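Local coordinates for putative chromatin binding protein (Chaetomium thermophilum, PDB 6QP0) that is the Elongator regulator Kti12, here its N-terminal P-loop nucleotide-binding domain, a tRNA-dependent ATPase needed for tRNA modification by Elongator, at residues A112-V117 with Y143-N148. Residues are numbered along the deposited sequence; the frame is centred on the assembly and turned at random.
Sequences ALYAAV and YCEAKN
Glu145 lays its carboxylate flat against the ring of Tyr114, the two planes only 14° apart, and this stack carries most of the contact between 112-117 and 143-148. The glutamate reaches across in an extended chain, its CG anti to the backbone N (chi1 -172°), so that the methylene part comes in at the CE2 side of the ring and the carboxylate slides over its face. CB of Glu145 lies 3.8 Å from CE2 of Tyr114, and CD comes to 3.4 Å from that same carbon. OE1 of Glu145 sits 3.3 Å from CD2 of Tyr114. OE2 rides over the middle of the ring, 3.5 Å above its plane. Tyr114 also has CG anti to its N (chi1 -179°), which swings the ring out toward helix 136-148; Trp138 of that helix touches it as well. On the other face of the carboxylate, CG1 of Val117 lies 3.8 Å from OE1 of Glu145, sandwiching the flat group between ring and methyl. Val117 also touches Ile76 of strand 72-77, tying the contact to the edge of the parallel sheet. The two helices precede and follow strand 125-130 of the P-loop NTPase fold, whose Asp130 binds magnesium; the contact itself is packing away from the nucleotide. With an alanine at Tyr114 the ring is gone, which would probably open a gap on that face and leave the glutamate end, held then mainly from the Val117 side, freer to turn. OE2 of Glu145 is 2.8 Å from the backbone O of Tyr114, and two oxygens this close would repel if the carboxylate were charged. A proton on this buried carboxyl group would relieve that, consistent with a raised pKa.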
ATOM      1  N   ALA A 112      13.908   0.835  -1.566  1.00 29.55           N
ATOM      2  CA  ALA A 112      13.755  -0.472  -0.938  1.00 29.47           C
ATOM      3  C   ALA A 112      12.478  -1.156  -1.408  1.00 29.54           C
ATOM      4  O   ALA A 112      12.490  -2.336  -1.776  1.00 29.14           O
ATOM      5  CB  ALA A 112      13.755  -0.324   0.585  1.00 29.55           C
ATOM      6  N   LEU A 113      11.361  -0.424  -1.400  1.00 31.62           N
ATOM      7  CA  LEU A 113      10.099  -0.988  -1.864  1.00 31.77           C
ATOM      8  C   LEU A 113      10.204  -1.420  -3.321  1.00 31.35           C
ATOM      9  O   LEU A 113       9.789  -2.526  -3.686  1.00 30.90           O
ATOM     10  CB  LEU A 113       8.975   0.033  -1.686  1.00 31.67           C
ATOM     11  CG  LEU A 113       8.594   0.401  -0.250  1.00 30.63           C
ATOM     12  CD1 LEU A 113       7.789   1.691  -0.225  1.00 31.01           C
ATOM     13  CD2 LEU A 113       7.812  -0.725   0.407  1.00 30.87           C
ATOM     14  N   TYR A 114      10.767  -0.558  -4.169  1.00 30.41           N
ATOM     15  CA  TYR A 114      10.867  -0.870  -5.589  1.00 30.41           C
ATOM     16  C   TYR A 114      11.632  -2.169  -5.810  1.00 30.81           C
ATOM     17  O   TYR A 114      11.206  -3.030  -6.590  1.00 30.17           O
ATOM     18  CB  TYR A 114      11.535   0.291  -6.330  1.00 31.44           C
ATOM     19  CG  TYR A 114      11.657   0.078  -7.821  1.00 33.59           C
ATOM     20  CD1 TYR A 114      12.779  -0.536  -8.365  1.00 34.71           C
ATOM     21  CD2 TYR A 114      10.652   0.487  -8.688  1.00 33.90           C
ATOM     22  CE1 TYR A 114      12.896  -0.736  -9.726  1.00 36.80           C
ATOM     23  CE2 TYR A 114      10.759   0.292 -10.052  1.00 35.85           C
ATOM     24  CZ  TYR A 114      11.884  -0.321 -10.566  1.00 37.47           C
ATOM     25  OH  TYR A 114      12.000  -0.520 -11.923  1.00 39.13           O
ATOM     26  N   ALA A 115      12.763  -2.335  -5.118  1.00 31.26           N
ATOM     27  CA  ALA A 115      13.570  -3.539  -5.288  1.00 31.28           C
ATOM     28  C   ALA A 115      12.815  -4.778  -4.824  1.00 30.21           C
ATOM     29  O   ALA A 115      12.810  -5.810  -5.506  1.00 30.79           O
ATOM     30  CB  ALA A 115      14.886  -3.395  -4.524  1.00 31.87           C
ATOM     31  N   ALA A 116      12.174  -4.697  -3.655  1.00 29.77           N
ATOM     32  CA  ALA A 116      11.432  -5.840  -3.134  1.00 29.96           C
ATOM     33  C   ALA A 116      10.388  -6.325  -4.131  1.00 30.30           C
ATOM     34  O   ALA A 116      10.199  -7.536  -4.302  1.00 30.91           O
ATOM     35  CB  ALA A 116      10.770  -5.472  -1.806  1.00 29.64           C
ATOM     36  N   VAL A 117       9.695  -5.400  -4.797  1.00 30.08           N
ATOM     37  CA  VAL A 117       8.680  -5.792  -5.769  1.00 30.54           C
ATOM     38  C   VAL A 117       9.335  -6.421  -6.993  1.00 31.35           C
ATOM     39  O   VAL A 117       8.907  -7.479  -7.472  1.00 32.14           O
ATOM     40  CB  VAL A 117       7.809  -4.582  -6.156  1.00 30.21           C
ATOM     41  CG1 VAL A 117       6.820  -4.962  -7.245  1.00 30.85           C
ATOM     42  CG2 VAL A 117       7.075  -4.040  -4.939  1.00 29.65           C
ATOM     43  N   TYR A 143       3.583   1.576 -11.506  1.00 34.47           N
ATOM     44  CA  TYR A 143       2.861   1.237 -12.727  1.00 36.67           C
ATOM     45  C   TYR A 143       3.830   0.813 -13.824  1.00 35.40           C
ATOM     46  O   TYR A 143       3.667  -0.245 -14.440  1.00 36.38           O
ATOM     47  CB  TYR A 143       2.008   2.433 -13.163  1.00 38.13           C
ATOM     48  CG  TYR A 143       1.477   2.368 -14.577  1.00 38.43           C
ATOM     49  CD1 TYR A 143       0.370   1.592 -14.892  1.00 39.69           C
ATOM     50  CD2 TYR A 143       2.072   3.103 -15.594  1.00 39.91           C
ATOM     51  CE1 TYR A 143      -0.121   1.540 -16.186  1.00 41.08           C
ATOM     52  CE2 TYR A 143       1.591   3.058 -16.887  1.00 42.14           C
ATOM     53  CZ  TYR A 143       0.495   2.276 -17.179  1.00 42.93           C
ATOM     54  OH  TYR A 143       0.015   2.232 -18.468  1.00 45.39           O
ATOM     55  N   CYS A 144       4.861   1.623 -14.071  1.00 34.08           N
ATOM     56  CA  CYS A 144       5.851   1.263 -15.078  1.00 35.20           C
ATOM     57  C   CYS A 144       6.612   0.002 -14.688  1.00 35.74           C
ATOM     58  O   CYS A 144       7.064  -0.742 -15.565  1.00 36.16           O
ATOM     59  CB  CYS A 144       6.819   2.425 -15.293  1.00 35.52           C
ATOM     60  SG  CYS A 144       6.010   3.930 -15.871  1.00 36.10           S
ATOM     61  N   GLU A 145       6.755  -0.260 -13.389  1.00 36.50           N
ATOM     62  CA  GLU A 145       7.419  -1.484 -12.953  1.00 40.19           C
ATOM     63  C   GLU A 145       6.618  -2.713 -13.367  1.00 42.06           C
ATOM     64  O   GLU A 145       7.170  -3.671 -13.921  1.00 44.44           O
ATOM     65  CB  GLU A 145       7.631  -1.457 -11.439  1.00 40.11           C
ATOM     66  CG  GLU A 145       8.488  -2.604 -10.924  1.00 40.22           C
ATOM     67  CD  GLU A 145       8.877  -2.451  -9.465  1.00 37.92           C
ATOM     68  OE1 GLU A 145       8.198  -1.700  -8.733  1.00 37.20           O
ATOM     69  OE2 GLU A 145       9.870  -3.085  -9.053  1.00 37.57           O
ATOM     70  N   ALA A 146       5.308  -2.706 -13.105  1.00 38.95           N
ATOM     71  CA  ALA A 146       4.466  -3.817 -13.534  1.00 37.92           C
ATOM     72  C   ALA A 146       4.440  -3.930 -15.053  1.00 39.16           C
ATOM     73  O   ALA A 146       4.389  -5.036 -15.602  1.00 38.14           O
ATOM     74  CB  ALA A 146       3.051  -3.647 -12.985  1.00 37.21           C
ATOM     75  N   LYS A 147       4.468  -2.792 -15.749  1.00 42.27           N
ATOM     76  CA  LYS A 147       4.576  -2.811 -17.204  1.00 47.90           C
ATOM     77  C   LYS A 147       5.836  -3.545 -17.645  1.00 48.42           C
ATOM     78  O   LYS A 147       5.801  -4.371 -18.563  1.00 48.86           O
ATOM     79  CB  LYS A 147       4.560  -1.379 -17.745  1.00 51.68           C
ATOM     80  CG  LYS A 147       4.897  -1.258 -19.226  1.00 56.20           C
ATOM     81  CD  LYS A 147       4.873   0.193 -19.699  1.00 58.30           C
ATOM     82  CE  LYS A 147       3.461   0.766 -19.710  1.00 58.72           C
ATOM     83  NZ  LYS A 147       3.417   2.124 -20.323  1.00 59.48           N
ATOM     84  N   ASN A 148       6.970  -3.253 -16.996  1.00 49.33           N
ATOM     85  CA  ASN A 148       8.219  -3.920 -17.348  1.00 50.60           C
ATOM     86  C   ASN A 148       8.203  -5.389 -16.954  1.00 47.71           C
ATOM     87  O   ASN A 148       8.885  -6.205 -17.585  1.00 49.98           O
ATOM     88  CB  ASN A 148       9.394  -3.199 -16.691  1.00 52.98           C
ATOM     89  CG  ASN A 148       9.824  -1.971 -17.466  1.00 56.10           C
ATOM     90  OD1 ASN A 148      10.049  -2.038 -18.675  1.00 59.65           O
ATOM     91  ND2 ASN A 148       9.930  -0.840 -16.778  1.00 54.71           N
TER